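Local atomic coordinates of Nop domain-containing protein (Archaeoglobus fulgidus, PDB entry 1NT2), a protein that forms a complex with fibrillarin and probably binds guide RNA as a core protein of archaeal box C/D ribonucleoprotein particles. Residues Leu5-Tyr10 against Val41-Leu46. Numbering follows the deposited sequence.
Sequences LWFGVY and VGAKAL
Apolar packing seats the turn of the N-terminal beta hairpin (Leu5, Trp6, Phe7), together with Tyr10 on the returning strand, on the last turn of helix 38-43 and the residues that follow it, with Val41, Gly42, Ala45 and Leu46 receiving it. Leu5 and Gly8 form the closing pair of this two-residue hairpin, and Trp6 and Phe7 fill the corners of a type I turn. Phe7 lies at the centre. Its CG sits between the backbone N and the carbonyl carbon (chi1 41°), which turns the ring against the end of the helix, where CZ comes 3.3 Å from Gly42 CA; the lack of a side chain on Gly42 probably leaves room for the ring. Ala45 CB lies more loosely against the same ring, 4.5 Å from Phe7 CE2. Within the turn, Phe7 CD1 rests over a face of the Trp6 indole, while Leu5 CB covers part of one Phe7 face. Replacing Phe7 by alanine would probably open a gap beside Gly42 CA and Val41 and deprive the indole of Trp6 of the ring atom that rests on it. One methyl of Val41, CG1, gathers three side chains: it is 3.4 Å from Tyr10 CD1, with Leu5 CD1 and Phe7 CZ as more distant neighbours, while its sister methyl CG2 stands over one face of the tyrosine ring. Phe36 adds to this cluster, its ring meeting that of Tyr10. Trp6 also reaches the fibrillarin-like partner, with backbone hydrogen bonds and packing on Ile123 of that chain. The indole of Trp6 meets Leu46 from the opposite direction, obliquely, with CH2 3.4 Å from Leu46 CD1.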
# COMPACT_ATOMS: atom_id res chain seq x y z
N LEU B 5 47.01 -8.68 12.70
CA LEU B 5 47.74 -8.21 11.53
C LEU B 5 47.49 -9.19 10.40
O LEU B 5 47.07 -10.32 10.64
CB LEU B 5 49.22 -8.11 11.86
CG LEU B 5 49.53 -7.48 13.22
CD1 LEU B 5 51.02 -7.18 13.30
CD2 LEU B 5 48.71 -6.21 13.44
N TRP B 6 47.76 -8.78 9.16
CA TRP B 6 47.51 -9.64 8.01
C TRP B 6 48.20 -11.00 7.97
O TRP B 6 47.76 -11.88 7.23
CB TRP B 6 47.81 -8.90 6.71
CG TRP B 6 49.26 -8.63 6.41
CD1 TRP B 6 49.99 -7.54 6.79
CD2 TRP B 6 50.14 -9.45 5.63
NE1 TRP B 6 51.27 -7.62 6.28
CE2 TRP B 6 51.39 -8.79 5.57
CE3 TRP B 6 50.00 -10.68 4.98
CZ2 TRP B 6 52.48 -9.31 4.87
CZ3 TRP B 6 51.08 -11.20 4.29
CH2 TRP B 6 52.31 -10.51 4.24
N PHE B 7 49.26 -11.19 8.75
CA PHE B 7 49.96 -12.47 8.76
C PHE B 7 49.66 -13.30 10.00
O PHE B 7 49.76 -14.52 9.98
CB PHE B 7 51.49 -12.30 8.62
CG PHE B 7 52.06 -11.15 9.40
CD1 PHE B 7 52.13 -9.87 8.83
CD2 PHE B 7 52.50 -11.33 10.70
CE1 PHE B 7 52.64 -8.79 9.56
CE2 PHE B 7 53.01 -10.26 11.44
CZ PHE B 7 53.08 -8.99 10.87
N GLY B 8 49.28 -12.63 11.09
CA GLY B 8 48.97 -13.36 12.30
C GLY B 8 48.57 -12.49 13.49
O GLY B 8 48.24 -11.31 13.32
N VAL B 9 48.62 -13.08 14.68
CA VAL B 9 48.25 -12.41 15.92
C VAL B 9 49.46 -12.05 16.78
O VAL B 9 50.06 -12.90 17.44
CB VAL B 9 47.33 -13.30 16.77
CG1 VAL B 9 46.72 -12.48 17.90
CG2 VAL B 9 46.25 -13.91 15.90
N TYR B 10 49.80 -10.76 16.79
CA TYR B 10 50.92 -10.24 17.55
C TYR B 10 50.46 -9.76 18.94
O TYR B 10 49.29 -9.44 19.15
CB TYR B 10 51.57 -9.09 16.77
CG TYR B 10 52.64 -8.32 17.51
CD1 TYR B 10 53.97 -8.75 17.50
CD2 TYR B 10 52.32 -7.19 18.26
CE1 TYR B 10 54.95 -8.07 18.24
CE2 TYR B 10 53.29 -6.51 19.00
CZ TYR B 10 54.60 -6.96 18.99
OH TYR B 10 55.54 -6.32 19.76
N VAL B 41 57.08 -5.37 12.36
CA VAL B 41 56.69 -6.57 13.08
C VAL B 41 56.56 -7.72 12.07
O VAL B 41 56.69 -8.88 12.42
CB VAL B 41 55.34 -6.39 13.80
CG1 VAL B 41 54.91 -7.69 14.44
CG2 VAL B 41 55.46 -5.28 14.84
N GLY B 42 56.30 -7.36 10.82
CA GLY B 42 56.17 -8.37 9.79
C GLY B 42 57.50 -8.73 9.18
O GLY B 42 57.68 -9.87 8.73
N ALA B 43 58.42 -7.78 9.13
CA ALA B 43 59.74 -8.03 8.57
C ALA B 43 60.38 -9.05 9.49
O ALA B 43 61.10 -9.94 9.03
CB ALA B 43 60.56 -6.77 8.53
N LYS B 44 60.09 -8.91 10.79
CA LYS B 44 60.60 -9.82 11.81
C LYS B 44 59.79 -11.12 11.89
O LYS B 44 59.73 -11.76 12.94
CB LYS B 44 60.59 -9.14 13.19
CG LYS B 44 61.76 -8.22 13.47
CD LYS B 44 62.45 -8.57 14.81
CE LYS B 44 61.47 -8.66 15.99
NZ LYS B 44 60.64 -7.43 16.22
N ALA B 45 59.16 -11.51 10.79
CA ALA B 45 58.37 -12.73 10.75
C ALA B 45 58.57 -13.39 9.40
O ALA B 45 58.91 -14.57 9.32
CB ALA B 45 56.90 -12.40 10.96
N LEU B 46 58.34 -12.61 8.35
CA LEU B 46 58.51 -13.08 6.98
C LEU B 46 59.84 -12.53 6.50
O LEU B 46 60.29 -11.49 6.97
CB LEU B 46 57.40 -12.55 6.08
CG LEU B 46 55.97 -12.63 6.61
CD1 LEU B 46 55.04 -12.20 5.49
CD2 LEU B 46 55.62 -14.04 7.05